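Side-chain contacts in CBS domain-containing predicted protein TM0935 (Thermotoga maritima, PDB 1O50), which is of unproven function but, as a tandem pair of CBS domains, probably senses or binds an adenosine-containing ligand, as many CBS-domain proteins do: residues A[27-30]-A[31-35]; A[64-67]-A[68-72]; A[106-109]-A[110-114]; A[140-143]-A[144-148]. All coordinates share one frame; numbering follows the deposited sequence. Where two conformers were deposited one is given.

Along the chain the four contacts follow one another in series, two in each CBS domain, and each is a local turn or cap. Contacts 1 and 3 are matching turns that bring the chain into the helices 35-44 and 114-124, with centres about 24 Å apart on opposite sides of the chain's centre. Contacts 2 and 4 occupy the starts of the helices 65-77 and 144-153, each following the last strand of its domain; both touch the second subunit, as does I35 of contact 1. Within a domain the pieces meet: I35 packs on L68 between contacts 1 and 2, and L114 on I147 between contacts 3 and 4. The pairing displays the internal repeat of a tandem CBS protein.

Contact 1. Residues A[27-30]-A[31-35]; sequences TVVE and EDTPI
A type I beta turn from E30 to T33 carries the chain from strand 27-29 of the first CBS domain toward helix 35-44, and T33 closes it from within. The backbone N of E30 donates to T33 OG1 at 3.0 Å, with a moderately bent N-H...O angle of 142°. In return T33 N donates to E30 O at 3.2 Å, arriving from well above the carbonyl plane. One residue thus grips both polar backbone atoms of E30, by its hydroxyl and by its amide. The hydroxyl reaches the amide because OG1 lies anti to the carbonyl carbon of T33 (chi1 -65°); the same rotation sets the methyl anti to the backbone N of T33, where T33 CG2 rests 4.0 Å from V29 CG1, the two side chains crossing at about a right angle. D32 OD1 comes to 3.7 Å from E30 CB. The E30 chain bends at chi2 and its carboxylate leads away from the turn, yet a water links it back: it donates to E30 OE2 at 2.9 Å and accepts from E31 N at 3.1 Å. Around the turn, V29 packs on V51 and V53 of strand 50-55, T33 touches I38 of helix 35-44, and the backbones of E31 and T33 bond to S99 and A98 of helix 98-101, so the turn is also tied to a later part of the chain.

Contact 2. Residues A[64-67]-A[68-72]; sequences PVMH and LLKVS
The first turns of helix 65-77 are regular, with four i to i+4 bonds from L68 N to P64 O through V71 N to H67 O, the last 2.9 Å long and nearly straight at 172°. P64 holds the N-cap position. Over one face of the H67 imidazole lies V71 CG2, 4.0 Å from the ring centroid and offset toward the rim, a CH-pi contact one turn along. Having CG anti to the backbone N (chi1 -180°) sets the H67 ring on the flank where V71 follows; its NE2 also makes a weak bond to I101 O. M66 bends at chi2 and chi3, which lays its sulfur against L69, SD to CD2 3.9 Å. The extended K70 chain passes M66 O and brings CE to within 3.7 Å of M66 CG. With an alanine in place of K70, the flank of M66 would probably lose its aliphatic cover and its bent thioether be freer to turn. S72 OG donates to L68 O at a short 2.5 Å. The same hydroxyl also bonds W152 of the second subunit. Such a helix, following directly on the last strand and packed against a partner subunit, is typical of the CBS domain.

Contact 3. Residues A[106-109]-A[110-114]; sequences VYVH and MDTPL
T112 reaches back across a type I beta turn to H109, the two side chains oblique to one another, with the threonine hydroxyl turned in toward the backbone and the imidazole leading away. The hydroxyl accepts from the amide: H109 N to T112 OG1 is 2.9 Å, at an N-H...O angle of 157°. In the reverse direction T112 N donates to H109 O at 3.1 Å, from high above the carbonyl plane (65° out of it). T112 places OG1 anti to its carbonyl carbon (chi1 -60°), which points the oxygen at the H109 amide and swings the methyl toward V108. There T112 CG2 meets V108 CG1 at 4.2 Å, the two side chains crossing at about a right angle, with V108 CB 4.0 Å from T112 OG1. H109 CB also lies 3.6 Å from the hydroxyl, while its ring continues beyond, where ND1 bonds to V132 O of strand 128-132. A valine in place of T112 would probably leave the H109 amide without its side-chain acceptor, the turn then keeping just the backbone bond of these two. M110, next in the turn, turns its bent side chain onto V131, and V108 lies over A117 and L120 of helix 114-124. The backbones of M110 and T112 bond to K16 and V15 of helix 15-18, tying the N-terminal segment to this turn. Chemically, then, one threonine does two jobs: its hydroxyl gives a backbone amide an acceptor and its methyl joins V108, both set by one chi1, while the amide of T112 closes the turn independently.

Contact 4. Residues A[140-143]-A[144-148]; sequences GDLN and SLEIL
Capping bonds come first where N143, the last residue of strand 138-143, meets E146 in the first turn of helix 144-153. N143 OD1 accepts from E146 N at 3.0 Å, the donor almost in line with the side-chain C=O (160°). E146 OE1 completes the exchange by accepting from N143 N at 3.2 Å, met from above the carboxylate plane, and the reciprocal pair makes a capping box. Each side chain is posed for this: N143 holds CG between its backbone N and carbonyl carbon (chi1 75°), curling the amide over the helix start, while the E146 chain stays extended beyond CG and runs back alongside the strand. Backbone bonds are the weaker component, I147 N and E146 N both giving weak hydrogen bonds to N143 O. Van der Waals contacts fill the sides. E146 CG lies 3.3 Å from N143 OD1, L145 CG approaches N143 ND2 at 3.9 Å, and L142 CD1 sits 3.6 Å from E146 OE1. More loosely, L142 CD1 faces I147 CG1 at 4.4 Å, next to M121 of helix 114-124. Several other polar ends have partners outside: E146 OE2 accepts from I22 N, S144 OG bonds Q127, and D141 OD1 bonds Y52 of the first CBS domain. L145 packs on P46 of the second subunit. Since every residue touching here is buried, the box matters chemically by giving two backbone amides side-chain acceptors, while both carboxylate oxygens of E146 receive N-H donors, which probably helps the buried group to remain charged.

Contact 1. Residues A[27-30]-A[31-35]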
loop_
_atom_site.group_PDB
_atom_site.type_symbol
_atom_site.label_atom_id
_atom_site.label_comp_id
_atom_site.label_asym_id
_atom_site.label_seq_id
_atom_site.Cartn_x
_atom_site.Cartn_y
_atom_site.Cartn_z
ATOM N N THR A 27 11.601 -5.139 6.795
ATOM C CA THR A 27 11.214 -6.516 7.061
ATOM C C THR A 27 11.881 -7.445 6.088
ATOM O O THR A 27 11.539 -7.452 4.915
ATOM C CB THR A 27 9.716 -6.682 6.897
ATOM O OG1 THR A 27 9.067 -5.954 7.941
ATOM C CG2 THR A 27 9.299 -8.147 7.101
ATOM N N VAL A 28 12.781 -8.257 6.616
ATOM C CA VAL A 28 13.656 -9.101 5.833
ATOM C C VAL A 28 13.518 -10.601 6.238
ATOM O O VAL A 28 13.744 -10.963 7.403
ATOM C CB VAL A 28 15.150 -8.723 6.061
ATOM C CG1 VAL A 28 16.012 -9.461 5.090
ATOM C CG2 VAL A 28 15.382 -7.241 5.903
ATOM N N VAL A 29 13.220 -11.438 5.231
ATOM C CA VAL A 29 13.061 -12.882 5.356
ATOM C C VAL A 29 14.129 -13.607 4.525
ATOM O O VAL A 29 14.897 -12.987 3.800
ATOM C CB VAL A 29 11.641 -13.336 4.925
ATOM C CG1 VAL A 29 10.567 -12.667 5.814
ATOM C CG2 VAL A 29 11.361 -13.021 3.508
ATOM N N GLU A 30 14.193 -14.919 4.721
ATOM C CA GLU A 30 15.068 -15.836 3.989
ATOM C C GLU A 30 14.266 -16.508 2.881
ATOM O O GLU A 30 13.057 -16.475 2.902
ATOM C CB GLU A 30 15.591 -16.910 4.941
ATOM C CG GLU A 30 16.540 -16.418 6.037
ATOM C CD GLU A 30 17.913 -16.020 5.528
ATOM O OE1 GLU A 30 18.289 -14.834 5.708
ATOM O OE2 GLU A 30 18.637 -16.876 4.944
ATOM N N GLU A 31 14.935 -17.147 1.939
ATOM C CA GLU A 31 14.277 -17.758 0.771
ATOM C C GLU A 31 13.304 -18.900 1.122
ATOM O O GLU A 31 12.288 -19.122 0.421
ATOM C CB GLU A 31 15.351 -18.266 -0.201
ATOM C CG GLU A 31 16.035 -17.168 -0.986
ATOM C CD GLU A 31 17.154 -17.703 -1.853
ATOM O OE1 GLU A 31 17.507 -18.886 -1.739
ATOM O OE2 GLU A 31 17.690 -16.952 -2.661
ATOM N N ASP A 32 13.602 -19.615 2.206
ATOM C CA ASP A 32 12.764 -20.745 2.637
ATOM C C ASP A 32 11.751 -20.363 3.702
ATOM O O ASP A 32 11.140 -21.226 4.314
ATOM C CB ASP A 32 13.602 -21.922 3.147
ATOM C CG ASP A 32 14.382 -21.599 4.415
ATOM O OD1 ASP A 32 14.411 -20.445 4.845
ATOM O OD2 ASP A 32 15.014 -22.445 5.062
ATOM N N THR A 33 11.591 -19.068 3.938
ATOM C CA THR A 33 10.627 -18.567 4.896
ATOM C C THR A 33 9.203 -18.845 4.382
ATOM O O THR A 33 8.874 -18.451 3.267
ATOM C CB THR A 33 10.848 -17.057 5.118
ATOM O OG1 THR A 33 12.143 -16.811 5.739
ATOM C CG2 THR A 33 9.819 -16.558 6.118
ATOM N N PRO A 34 8.385 -19.561 5.165
ATOM C CA PRO A 34 7.019 -19.847 4.761
ATOM C C PRO A 34 6.158 -18.598 4.620
ATOM O O PRO A 34 6.308 -17.648 5.340
ATOM C CB PRO A 34 6.500 -20.734 5.898
ATOM C CG PRO A 34 7.723 -21.327 6.480
ATOM C CD PRO A 34 8.725 -20.215 6.446
ATOM N N ILE A 35 5.216 -18.634 3.687
ATOM C CA ILE A 35 4.415 -17.470 3.385
ATOM C C ILE A 35 3.611 -17.101 4.592
ATOM O O ILE A 35 3.457 -15.911 4.903
ATOM C CB ILE A 35 3.541 -17.745 2.168
ATOM C CG1 ILE A 35 4.448 -17.810 0.935
ATOM C CG2 ILE A 35 2.468 -16.673 2.009
ATOM C CD1 ILE A 35 3.740 -18.245 -0.377
HETATM O O HOH W 1 18.042 -16.817 2.129
#

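Contact 2. Residues A[64-67]-A[68-72]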
loop_
_atom_site.group_PDB
_atom_site.type_symbol
_atom_site.label_atom_id
_atom_site.label_comp_id
_atom_site.label_asym_id
_atom_site.label_seq_id
_atom_site.Cartn_x
_atom_site.Cartn_y
_atom_site.Cartn_z
ATOM N N PRO A 64 6.248 -7.232 -2.634
ATOM C CA PRO A 64 5.214 -6.227 -2.350
ATOM C C PRO A 64 3.923 -6.861 -1.831
ATOM O O PRO A 64 3.476 -7.934 -2.273
ATOM C CB PRO A 64 4.978 -5.592 -3.728
ATOM C CG PRO A 64 6.203 -5.773 -4.383
ATOM C CD PRO A 64 6.671 -7.172 -4.049
ATOM N N VAL A 65 3.296 -6.200 -0.863
ATOM C CA VAL A 65 2.092 -6.759 -0.297
ATOM C C VAL A 65 1.024 -6.983 -1.372
ATOM O O VAL A 65 0.250 -7.940 -1.278
ATOM C CB VAL A 65 1.559 -5.877 0.796
ATOM C CG1 VAL A 65 0.117 -6.302 1.186
ATOM C CG2 VAL A 65 2.493 -5.954 1.972
ATOM N N MET A 66 0.998 -6.149 -2.416
ATOM C CA MET A 66 -0.035 -6.331 -3.446
ATOM C C MET A 66 0.312 -7.563 -4.290
ATOM O O MET A 66 -0.595 -8.231 -4.870
ATOM C CB MET A 66 -0.196 -5.077 -4.320
ATOM C CG MET A 66 -1.075 -5.284 -5.582
ATOM S SD MET A 66 -2.903 -5.657 -5.202
ATOM C CE MET A 66 -3.468 -4.068 -4.863
ATOM N N HIS A 67 1.606 -7.848 -4.437
ATOM C CA HIS A 67 1.995 -9.084 -5.124
ATOM C C HIS A 67 1.521 -10.325 -4.302
ATOM O O HIS A 67 0.971 -11.248 -4.866
ATOM C CB HIS A 67 3.491 -9.146 -5.375
ATOM C CG HIS A 67 3.939 -10.396 -6.078
ATOM N ND1 HIS A 67 3.476 -10.770 -7.326
ATOM C CD2 HIS A 67 4.868 -11.320 -5.729
ATOM C CE1 HIS A 67 4.095 -11.883 -7.704
ATOM N NE2 HIS A 67 4.927 -12.249 -6.735
ATOM N N LEU A 68 1.685 -10.288 -2.981
ATOM C CA LEU A 68 1.250 -11.355 -2.076
ATOM C C LEU A 68 -0.274 -11.529 -2.107
ATOM O O LEU A 68 -0.797 -12.656 -2.075
ATOM C CB LEU A 68 1.721 -11.048 -0.642
ATOM C CG LEU A 68 1.494 -12.106 0.437
ATOM C CD1 LEU A 68 1.920 -13.508 -0.014
ATOM C CD2 LEU A 68 2.220 -11.711 1.747
ATOM N N LEU A 69 -0.982 -10.408 -2.229
ATOM C CA LEU A 69 -2.435 -10.414 -2.332
ATOM C C LEU A 69 -2.839 -11.106 -3.647
ATOM O O LEU A 69 -3.740 -11.939 -3.663
ATOM C CB LEU A 69 -2.958 -8.974 -2.277
ATOM C CG LEU A 69 -4.458 -8.781 -2.124
ATOM C CD1 LEU A 69 -4.893 -9.278 -0.726
ATOM C CD2 LEU A 69 -4.907 -7.325 -2.364
ATOM N N LYS A 70 -2.129 -10.810 -4.728
ATOM C CA LYS A 70 -2.424 -11.376 -6.024
ATOM C C LYS A 70 -2.137 -12.898 -6.038
ATOM O O LYS A 70 -2.938 -13.693 -6.515
ATOM C CB LYS A 70 -1.653 -10.645 -7.145
ATOM C CG LYS A 70 -2.222 -9.277 -7.484
ATOM C CD LYS A 70 -1.332 -8.550 -8.476
ATOM C CE LYS A 70 -1.817 -7.120 -8.742
ATOM N NZ LYS A 70 -0.864 -6.360 -9.674
ATOM N N VAL A 71 -0.977 -13.265 -5.516
ATOM C CA VAL A 71 -0.568 -14.657 -5.363
ATOM C C VAL A 71 -1.653 -15.409 -4.560
ATOM O O VAL A 71 -1.991 -16.555 -4.864
ATOM C CB VAL A 71 0.827 -14.699 -4.646
ATOM C CG1 VAL A 71 1.070 -16.038 -4.007
ATOM C CG2 VAL A 71 1.924 -14.347 -5.626
ATOM N N SER A 72 -2.196 -14.741 -3.541
ATOM C CA SER A 72 -3.162 -15.330 -2.628
ATOM C C SER A 72 -4.497 -15.532 -3.307
ATOM O O SER A 72 -5.047 -16.596 -3.197
ATOM C CB SER A 72 -3.305 -14.517 -1.338
ATOM O OG SER A 72 -2.035 -14.372 -0.732
#

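Contact 3. Residues A[106-109]-A[110-114]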
loop_
_atom_site.group_PDB
_atom_site.type_symbol
_atom_site.label_atom_id
_atom_site.label_comp_id
_atom_site.label_asym_id
_atom_site.label_seq_id
_atom_site.Cartn_x
_atom_site.Cartn_y
_atom_site.Cartn_z
ATOM N N VAL A 106 13.854 -4.115 -6.768
ATOM C CA VAL A 106 13.946 -2.743 -7.237
ATOM C C VAL A 106 14.416 -1.938 -6.016
ATOM O O VAL A 106 13.795 -2.000 -4.956
ATOM C CB VAL A 106 12.568 -2.218 -7.655
ATOM C CG1 VAL A 106 12.649 -0.728 -8.061
ATOM C CG2 VAL A 106 12.002 -3.066 -8.778
ATOM N N TYR A 107 15.526 -1.217 -6.147
ATOM C CA TYR A 107 16.100 -0.551 -4.992
ATOM C C TYR A 107 16.640 0.847 -5.322
ATOM O O TYR A 107 16.773 1.210 -6.492
ATOM C CB TYR A 107 17.211 -1.432 -4.425
ATOM C CG TYR A 107 18.248 -1.815 -5.434
ATOM C CD1 TYR A 107 19.289 -0.961 -5.740
ATOM C CD2 TYR A 107 18.195 -3.055 -6.081
ATOM C CE1 TYR A 107 20.259 -1.321 -6.673
ATOM C CE2 TYR A 107 19.135 -3.422 -7.015
ATOM C CZ TYR A 107 20.172 -2.556 -7.306
ATOM O OH TYR A 107 21.122 -2.917 -8.222
ATOM N N VAL A 108 16.963 1.612 -4.278
ATOM C CA VAL A 108 17.590 2.915 -4.444
ATOM C C VAL A 108 18.929 3.001 -3.683
ATOM O O VAL A 108 19.282 2.103 -2.955
ATOM C CB VAL A 108 16.622 4.064 -4.077
ATOM C CG1 VAL A 108 15.434 4.082 -5.057
ATOM C CG2 VAL A 108 16.117 3.983 -2.648
ATOM N N HIS A 109 19.671 4.077 -3.896
ATOM C CA HIS A 109 20.851 4.396 -3.090
ATOM C C HIS A 109 20.621 5.719 -2.378
ATOM O O HIS A 109 19.714 6.437 -2.703
ATOM C CB HIS A 109 22.094 4.529 -3.961
ATOM C CG HIS A 109 22.388 3.329 -4.802
ATOM N ND1 HIS A 109 22.861 2.146 -4.273
ATOM C CD2 HIS A 109 22.320 3.139 -6.140
ATOM C CE1 HIS A 109 23.073 1.281 -5.248
ATOM N NE2 HIS A 109 22.735 1.854 -6.389
ATOM N N MET A 110 21.494 6.053 -1.439
ATOM C CA MET A 110 21.415 7.317 -0.688
ATOM C C MET A 110 21.445 8.569 -1.587
ATOM O O MET A 110 20.746 9.563 -1.323
ATOM C CB MET A 110 22.541 7.373 0.365
ATOM C CG MET A 110 22.311 6.458 1.565
ATOM S SD MET A 110 20.825 6.889 2.437
ATOM C CE MET A 110 20.578 5.435 3.540
ATOM N N ASP A 111 22.228 8.499 -2.658
ATOM C CA ASP A 111 22.450 9.641 -3.535
ATOM C C ASP A 111 21.436 9.669 -4.681
ATOM O O ASP A 111 21.429 10.589 -5.476
ATOM C CB ASP A 111 23.932 9.708 -3.977
ATOM C CG ASP A 111 24.886 10.065 -2.799
ATOM O OD1 ASP A 111 26.096 9.688 -2.830
ATOM O OD2 ASP A 111 24.506 10.720 -1.791
ATOM N N THR A 112 20.540 8.692 -4.728
ATOM C CA THR A 112 19.497 8.662 -5.753
ATOM C C THR A 112 18.567 9.871 -5.636
ATOM O O THR A 112 18.087 10.170 -4.528
ATOM C CB THR A 112 18.664 7.369 -5.606
ATOM O OG1 THR A 112 19.523 6.238 -5.770
ATOM C CG2 THR A 112 17.644 7.231 -6.705
ATOM N N PRO A 113 18.304 10.568 -6.750
ATOM C CA PRO A 113 17.279 11.619 -6.781
ATOM C C PRO A 113 15.934 11.147 -6.257
ATOM O O PRO A 113 15.467 10.084 -6.665
ATOM C CB PRO A 113 17.175 11.950 -8.274
ATOM C CG PRO A 113 18.524 11.725 -8.761
ATOM C CD PRO A 113 18.975 10.468 -8.058
ATOM N N LEU A 114 15.305 11.935 -5.391
ATOM C CA LEU A 114 13.965 11.624 -4.935
ATOM C C LEU A 114 12.996 11.341 -6.107
ATOM O O LEU A 114 12.169 10.420 -6.043
ATOM C CB LEU A 114 13.386 12.765 -4.091
ATOM C CG LEU A 114 12.079 12.469 -3.369
ATOM C CD1 LEU A 114 12.310 11.351 -2.341
ATOM C CD2 LEU A 114 11.558 13.729 -2.659
#

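Contact 4. Residues A[140-143]-A[144-148]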
loop_
_atom_site.group_PDB
_atom_site.type_symbol
_atom_site.label_atom_id
_atom_site.label_comp_id
_atom_site.label_asym_id
_atom_site.label_seq_id
_atom_site.Cartn_x
_atom_site.Cartn_y
_atom_site.Cartn_z
ATOM N N GLY A 140 19.230 1.045 4.639
ATOM C CA GLY A 140 18.116 1.909 5.014
ATOM C C GLY A 140 16.856 1.528 4.269
ATOM O O GLY A 140 16.860 0.555 3.539
ATOM N N ASP A 141 15.786 2.310 4.440
ATOM C CA ASP A 141 14.472 1.999 3.861
ATOM C C ASP A 141 13.771 3.286 3.365
ATOM O O ASP A 141 13.996 4.377 3.882
ATOM C CB ASP A 141 13.639 1.304 4.968
ATOM C CG ASP A 141 12.540 0.457 4.449
ATOM O OD1 ASP A 141 12.641 -0.062 3.309
ATOM O OD2 ASP A 141 11.494 0.299 5.121
ATOM N N LEU A 142 12.902 3.157 2.374
ATOM C CA LEU A 142 12.147 4.306 1.869
ATOM C C LEU A 142 10.728 3.919 1.608
ATOM O O LEU A 142 10.533 2.932 0.976
ATOM C CB LEU A 142 12.766 4.789 0.547
ATOM C CG LEU A 142 12.160 6.038 -0.096
ATOM C CD1 LEU A 142 12.324 7.275 0.760
ATOM C CD2 LEU A 142 12.780 6.276 -1.454
ATOM N N ASN A 143 9.739 4.686 2.060
ATOM C CA ASN A 143 8.353 4.436 1.651
ATOM C C ASN A 143 7.656 5.629 1.077
ATOM O O ASN A 143 8.147 6.743 1.119
ATOM C CB ASN A 143 7.532 3.764 2.788
ATOM C CG ASN A 143 7.144 4.689 3.916
ATOM O OD1 ASN A 143 7.389 5.893 3.892
ATOM N ND2 ASN A 143 6.495 4.129 4.921
ATOM N N SER A 144 6.501 5.378 0.464
ATOM C CA SER A 144 5.719 6.439 -0.134
ATOM C C SER A 144 5.340 7.560 0.848
ATOM O O SER A 144 5.240 8.708 0.477
ATOM C CB SER A 144 4.455 5.841 -0.780
ATOM O OG SER A 144 3.644 5.165 0.163
ATOM N N LEU A 145 5.175 7.238 2.124
ATOM C CA LEU A 145 4.727 8.221 3.061
ATOM C C LEU A 145 5.839 9.244 3.314
ATOM O O LEU A 145 5.566 10.417 3.512
ATOM C CB LEU A 145 4.290 7.556 4.380
ATOM C CG LEU A 145 3.334 6.349 4.318
ATOM C CD1 LEU A 145 2.847 6.036 5.733
ATOM C CD2 LEU A 145 2.174 6.548 3.374
ATOM N N GLU A 146 7.085 8.781 3.336
ATOM C CA GLU A 146 8.227 9.677 3.465
ATOM C C GLU A 146 8.328 10.678 2.316
ATOM O O GLU A 146 8.652 11.836 2.533
ATOM C CB GLU A 146 9.499 8.872 3.602
ATOM C CG GLU A 146 9.540 8.178 4.948
ATOM C CD GLU A 146 10.737 7.275 5.088
ATOM O OE1 GLU A 146 11.134 6.645 4.100
ATOM O OE2 GLU A 146 11.276 7.218 6.197
ATOM N N ILE A 147 8.066 10.213 1.103
ATOM C CA ILE A 147 8.060 11.062 -0.080
ATOM C C ILE A 147 6.954 12.081 0.034
ATOM O O ILE A 147 7.178 13.255 -0.230
ATOM C CB ILE A 147 7.967 10.234 -1.370
ATOM C CG1 ILE A 147 9.204 9.354 -1.531
ATOM C CG2 ILE A 147 7.883 11.124 -2.619
ATOM C CD1 ILE A 147 9.240 8.570 -2.788
ATOM N N LEU A 148 5.771 11.648 0.461
ATOM C CA LEU A 148 4.655 12.557 0.642
ATOM C C LEU A 148 4.923 13.622 1.689
ATOM O O LEU A 148 4.594 14.782 1.477
ATOM C CB LEU A 148 3.363 11.812 0.981
ATOM C CG LEU A 148 2.821 10.997 -0.199
ATOM C CD1 LEU A 148 1.639 10.091 0.241
ATOM C CD2 LEU A 148 2.404 11.862 -1.418
#